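PDB 6HBE: copper-containing nitrite reductase from Thermus scotoductus, which probably catalyses the one-electron reduction of nitrite to nitric oxide as a copper-dependent homotrimer in denitrification. Local coordinates for residues C[44-58]-C[125-137]. Numbering follows the deposited sequence.
Sequences FSFNDMSPGPMLVVE and HTMGGQFGMIVVE. With CU (copper (II) ion), chain N.
Ser-50 OG donates to Gly-129 O over 2.7 Å, in the carbonyl plane and on a lone pair; its anti position to the backbone N (chi1 -178°) carries the hydroxyl across. Gln-130 uses both ends of its amide: OE1 binds the copper at 2.0 Å, while NE2 donates to Ser-45 O at 3.2 Å, nearly within the amide plane but well above the carbonyl plane of Ser-45. With copper on the other end, that bond probably helps set the amide's rotation. His-125 ND1 also binds the copper, and His-75 and Cys-115 complete the type 1 site. The Phe-44 ring lies face-to-face on the His-125 imidazole, centroids 4.7 Å apart and planes at 22°, with CE2 over the imidazole centre, while Phe-44 CB presses on Gln-130 CD at 3.4 Å. His-125 NE2 is held by Glu-385. The Phe-46 ring takes Gln-130 CG over one face.

Beyond the site, Phe-131 O receives Gly-52 N at 2.8 Å, and the parallel pairing of strands 55-58 and 131-137 includes Leu-55 N to Met-133 O. A water joins Gly-52 O to Met-133 N. Phe-131 turns one face to Gly-129 O, 3.6 Å above the ring centre; its CD1 meets Pro-51 CB at 4.1 Å and its CZ lies against Ser-50 OG. Replacing this ring by an alanine methyl is likely to leave Pro-51 CB without its aromatic neighbour and open a gap beside the Ser-50 hydroxyl. Farther along, Leu-55 packs on Ile-134 and Val-57 on Val-136, with Val-56 against Val-135 on the sheet's other side.

Within this chain, strand 55-58 thus edges the cupredoxin sheet through regular backbone bonds, whereas the chemistry at the copper end is consistent with second-shell positioning: Ser-45 O probably helps orient one ligand, and Phe-44 lies over a face of another.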
loop_
_atom_site.group_PDB
_atom_site.type_symbol
_atom_site.label_atom_id
_atom_site.label_comp_id
_atom_site.label_asym_id
_atom_site.label_seq_id
_atom_site.Cartn_x
_atom_site.Cartn_y
_atom_site.Cartn_z
ATOM N N PHE C 44 -6.215 -22.221 6.069
ATOM C CA PHE C 44 -5.383 -23.208 6.740
ATOM C C PHE C 44 -5.053 -22.705 8.144
ATOM O O PHE C 44 -4.958 -21.485 8.358
ATOM C CB PHE C 44 -4.058 -23.416 5.997
ATOM C CG PHE C 44 -4.193 -23.935 4.574
ATOM C CD1 PHE C 44 -4.738 -25.200 4.324
ATOM C CD2 PHE C 44 -3.707 -23.191 3.483
ATOM C CE1 PHE C 44 -4.861 -25.693 3.019
ATOM C CE2 PHE C 44 -3.822 -23.681 2.173
ATOM C CZ PHE C 44 -4.402 -24.928 1.943
ATOM N N SER C 45 -4.840 -23.626 9.094
ATOM C CA SER C 45 -4.474 -23.272 10.474
ATOM C C SER C 45 -3.413 -24.191 11.080
ATOM O O SER C 45 -3.040 -25.235 10.482
ATOM C CB SER C 45 -5.712 -23.303 11.377
ATOM O OG SER C 45 -6.129 -24.631 11.619
ATOM N N PHE C 46 -2.913 -23.774 12.234
ATOM C CA PHE C 46 -2.342 -24.675 13.226
ATOM C C PHE C 46 -3.380 -24.834 14.351
ATOM O O PHE C 46 -3.837 -23.843 14.943
ATOM C CB PHE C 46 -1.042 -24.161 13.788
ATOM C CG PHE C 46 0.076 -24.112 12.777
ATOM C CD1 PHE C 46 0.687 -25.273 12.352
ATOM C CD2 PHE C 46 0.466 -22.903 12.206
ATOM C CE1 PHE C 46 1.694 -25.239 11.411
ATOM C CE2 PHE C 46 1.478 -22.857 11.273
ATOM C CZ PHE C 46 2.094 -24.029 10.870
ATOM N N ASN C 47 -3.775 -26.083 14.605
ATOM C CA ASN C 47 -4.672 -26.439 15.711
ATOM C C ASN C 47 -6.058 -25.806 15.678
ATOM O O ASN C 47 -6.655 -25.551 16.728
ATOM C CB ASN C 47 -4.010 -26.145 17.047
ATOM C CG ASN C 47 -2.653 -26.811 17.197
ATOM O OD1 ASN C 47 -1.724 -26.629 16.378
ATOM N ND2 ASN C 47 -2.508 -27.567 18.257
ATOM N N ASP C 48 -6.557 -25.563 14.471
ATOM C CA ASP C 48 -7.906 -25.091 14.231
ATOM C C ASP C 48 -8.230 -23.658 14.761
ATOM O O ASP C 48 -9.388 -23.355 15.061
ATOM C CB ASP C 48 -8.878 -26.134 14.785
ATOM C CG ASP C 48 -10.181 -26.235 13.993
ATOM O OD1 ASP C 48 -10.179 -26.208 12.729
ATOM O OD2 ASP C 48 -11.225 -26.406 14.668
ATOM N N MET C 49 -7.198 -22.814 14.887
ATOM C CA MET C 49 -7.327 -21.395 15.294
ATOM C C MET C 49 -6.415 -20.527 14.413
ATOM O O MET C 49 -5.344 -20.986 14.033
ATOM C CB MET C 49 -6.937 -21.197 16.764
ATOM C CG MET C 49 -5.821 -22.093 17.279
ATOM S SD MET C 49 -5.494 -21.965 19.058
ATOM C CE MET C 49 -7.166 -21.817 19.681
ATOM N N SER C 50 -6.836 -19.293 14.106
ATOM C CA SER C 50 -5.970 -18.306 13.418
ATOM C C SER C 50 -6.161 -16.923 14.089
ATOM O O SER C 50 -7.244 -16.361 13.986
ATOM C CB SER C 50 -6.311 -18.214 11.935
ATOM O OG SER C 50 -5.430 -17.295 11.280
ATOM N N PRO C 51 -5.160 -16.390 14.787
ATOM C CA PRO C 51 -3.815 -16.976 14.926
ATOM C C PRO C 51 -3.772 -18.261 15.739
ATOM O O PRO C 51 -4.683 -18.543 16.552
ATOM C CB PRO C 51 -3.027 -15.895 15.657
ATOM C CG PRO C 51 -4.036 -14.981 16.267
ATOM C CD PRO C 51 -5.238 -15.039 15.362
ATOM N N GLY C 52 -2.719 -19.043 15.510
ATOM C CA GLY C 52 -2.565 -20.335 16.155
ATOM C C GLY C 52 -2.165 -20.274 17.638
ATOM O O GLY C 52 -2.128 -19.188 18.226
ATOM N N PRO C 53 -1.873 -21.431 18.244
ATOM C CA PRO C 53 -1.433 -21.509 19.634
ATOM C C PRO C 53 -0.294 -20.562 19.949
ATOM O O PRO C 53 0.641 -20.480 19.177
ATOM C CB PRO C 53 -0.949 -22.975 19.756
ATOM C CG PRO C 53 -1.850 -23.691 18.821
ATOM C CD PRO C 53 -1.883 -22.773 17.625
ATOM N N MET C 54 -0.398 -19.840 21.047
ATOM C CA MET C 54 0.654 -18.931 21.494
ATOM C C MET C 54 1.610 -19.684 22.386
ATOM O O MET C 54 1.161 -20.310 23.358
ATOM C CB MET C 54 0.045 -17.736 22.264
ATOM C CG MET C 54 1.096 -16.739 22.755
ATOM S SD MET C 54 0.411 -15.350 23.709
ATOM C CE MET C 54 0.126 -16.134 25.301
ATOM N N LEU C 55 2.917 -19.598 22.089
ATOM C CA LEU C 55 3.974 -20.271 22.851
ATOM C C LEU C 55 4.771 -19.262 23.631
ATOM O O LEU C 55 5.147 -18.225 23.083
ATOM C CB LEU C 55 4.911 -21.033 21.898
ATOM C CG LEU C 55 4.274 -21.710 20.682
ATOM C CD1 LEU C 55 5.345 -22.407 19.822
ATOM C CD2 LEU C 55 3.167 -22.682 21.058
ATOM N N VAL C 56 5.014 -19.518 24.921
ATOM C CA VAL C 56 5.804 -18.619 25.758
ATOM C C VAL C 56 6.879 -19.426 26.481
ATOM O O VAL C 56 6.563 -20.414 27.155
ATOM C CB VAL C 56 4.928 -17.899 26.814
ATOM C CG1 VAL C 56 5.778 -16.990 27.695
ATOM C CG2 VAL C 56 3.816 -17.109 26.137
ATOM N N VAL C 57 8.128 -18.993 26.342
ATOM C CA VAL C 57 9.276 -19.603 27.001
ATOM C C VAL C 57 10.146 -18.525 27.603
ATOM O O VAL C 57 9.884 -17.321 27.421
ATOM C CB VAL C 57 10.103 -20.498 26.038
ATOM C CG1 VAL C 57 9.194 -21.501 25.327
ATOM C CG2 VAL C 57 10.895 -19.663 25.025
ATOM N N GLU C 58 11.159 -18.959 28.359
ATOM C CA GLU C 58 12.162 -18.068 28.937
ATOM C C GLU C 58 13.442 -18.114 28.110
ATOM O O GLU C 58 13.747 -19.152 27.502
ATOM C CB GLU C 58 12.483 -18.464 30.399
ATOM C CG GLU C 58 11.266 -18.521 31.331
ATOM C CD GLU C 58 10.606 -17.165 31.615
ATOM O OE1 GLU C 58 9.357 -17.049 31.513
ATOM O OE2 GLU C 58 11.310 -16.197 31.963
ATOM N N HIS C 125 0.533 -20.095 1.715
ATOM C CA HIS C 125 -0.109 -20.659 2.937
ATOM C C HIS C 125 -0.227 -19.661 4.086
ATOM O O HIS C 125 -1.212 -19.678 4.827
ATOM C CB HIS C 125 0.628 -21.907 3.446
ATOM C CG HIS C 125 0.406 -23.122 2.608
ATOM N ND1 HIS C 125 0.312 -24.388 3.155
ATOM C CD2 HIS C 125 0.271 -23.275 1.271
ATOM C CE1 HIS C 125 0.150 -25.272 2.179
ATOM N NE2 HIS C 125 0.112 -24.624 1.031
ATOM N N THR C 126 0.786 -18.822 4.277
ATOM C CA THR C 126 0.765 -17.852 5.387
ATOM C C THR C 126 -0.433 -16.917 5.253
ATOM O O THR C 126 -1.208 -16.687 6.220
ATOM C CB THR C 126 2.095 -17.103 5.490
ATOM O OG1 THR C 126 3.137 -18.027 5.848
ATOM C CG2 THR C 126 2.024 -15.985 6.542
ATOM N N MET C 127 -0.675 -16.448 4.049
ATOM C CA MET C 127 -1.833 -15.559 3.822
ATOM C C MET C 127 -3.202 -16.208 4.016
ATOM O O MET C 127 -4.187 -15.492 4.181
ATOM C CB MET C 127 -1.738 -14.806 2.493
ATOM C CG MET C 127 -1.812 -15.617 1.236
ATOM S SD MET C 127 -3.461 -16.208 0.878
ATOM C CE MET C 127 -4.486 -14.798 0.839
ATOM N N GLY C 128 -3.258 -17.544 4.016
ATOM C CA GLY C 128 -4.482 -18.302 4.341
ATOM C C GLY C 128 -4.788 -18.545 5.814
ATOM O O GLY C 128 -5.785 -19.183 6.125
ATOM N N GLY C 129 -3.943 -18.055 6.737
ATOM C CA GLY C 129 -4.259 -18.143 8.173
ATOM C C GLY C 129 -3.224 -18.815 9.057
ATOM O O GLY C 129 -3.382 -18.786 10.294
ATOM N N GLN C 130 -2.198 -19.436 8.459
ATOM C CA GLN C 130 -1.254 -20.276 9.195
ATOM C C GLN C 130 -0.114 -19.478 9.804
ATOM O O GLN C 130 0.995 -19.402 9.245
ATOM C CB GLN C 130 -0.696 -21.419 8.318
ATOM C CG GLN C 130 -1.504 -22.700 8.336
ATOM C CD GLN C 130 -0.964 -23.831 7.425
ATOM O OE1 GLN C 130 -0.444 -23.639 6.282
ATOM N NE2 GLN C 130 -1.126 -25.049 7.928
ATOM N N PHE C 131 -0.394 -18.856 10.949
ATOM C CA PHE C 131 0.614 -18.065 11.674
ATOM C C PHE C 131 0.292 -17.984 13.159
ATOM O O PHE C 131 -0.848 -18.252 13.542
ATOM C CB PHE C 131 0.716 -16.628 11.097
ATOM C CG PHE C 131 -0.614 -15.994 10.822
ATOM C CD1 PHE C 131 -1.410 -15.515 11.860
ATOM C CD2 PHE C 131 -1.090 -15.906 9.535
ATOM C CE1 PHE C 131 -2.658 -14.960 11.608
ATOM C CE2 PHE C 131 -2.325 -15.345 9.271
ATOM C CZ PHE C 131 -3.119 -14.871 10.320
ATOM N N GLY C 132 1.301 -17.628 13.966
ATOM C CA GLY C 132 1.142 -17.377 15.395
ATOM C C GLY C 132 2.354 -16.709 16.022
ATOM O O GLY C 132 3.267 -16.272 15.303
ATOM N N MET C 133 2.358 -16.612 17.353
ATOM C CA MET C 133 3.412 -15.952 18.143
ATOM C C MET C 133 4.162 -16.911 19.080
ATOM O O MET C 133 3.539 -17.749 19.751
ATOM C CB MET C 133 2.767 -14.825 18.999
ATOM C CG MET C 133 3.669 -14.055 19.982
ATOM S SD MET C 133 2.782 -12.918 21.113
ATOM C CE MET C 133 2.010 -11.744 19.975
ATOM N N ILE C 134 5.485 -16.721 19.183
ATOM C CA ILE C 134 6.301 -17.301 20.251
ATOM C C ILE C 134 7.039 -16.166 20.928
ATOM O O ILE C 134 7.688 -15.347 20.249
ATOM C CB ILE C 134 7.270 -18.459 19.822
ATOM C CG1 ILE C 134 8.185 -18.877 21.009
ATOM C CG2 ILE C 134 8.140 -18.083 18.640
ATOM C CD1 ILE C 134 8.892 -20.199 20.809
ATOM N N VAL C 135 6.877 -16.093 22.253
ATOM C CA VAL C 135 7.519 -15.112 23.108
ATOM C C VAL C 135 8.665 -15.749 23.894
ATOM O O VAL C 135 8.486 -16.830 24.500
ATOM C CB VAL C 135 6.532 -14.510 24.147
ATOM C CG1 VAL C 135 7.219 -13.489 25.036
ATOM C CG2 VAL C 135 5.329 -13.875 23.449
ATOM N N VAL C 136 9.794 -15.054 23.901
ATOM C CA VAL C 136 10.995 -15.393 24.684
ATOM C C VAL C 136 11.235 -14.292 25.706
ATOM O O VAL C 136 11.715 -13.212 25.385
ATOM C CB VAL C 136 12.245 -15.598 23.781
ATOM C CG1 VAL C 136 13.460 -16.027 24.607
ATOM C CG2 VAL C 136 11.975 -16.630 22.705
ATOM N N GLU C 137 10.869 -14.561 26.961
ATOM C CA GLU C 137 10.977 -13.558 28.034
ATOM C C GLU C 137 12.435 -13.366 28.429
ATOM O O GLU C 137 13.095 -14.360 28.751
ATOM C CB GLU C 137 10.282 -14.043 29.320
ATOM C CG GLU C 137 8.887 -13.566 29.568
ATOM C CD GLU C 137 8.650 -12.047 29.499
ATOM O OE1 GLU C 137 7.713 -11.725 28.797
ATOM O OE2 GLU C 137 9.291 -11.197 30.157
HETATM CU CU CU N . 0.701 -24.825 5.094
HETATM O O HOH W 1 -3.026 -20.822 12.634
HETATM O O HOH W 2 -0.190 -17.256 18.572
HETATM O O HOH W 3 13.599 -15.037 31.479
#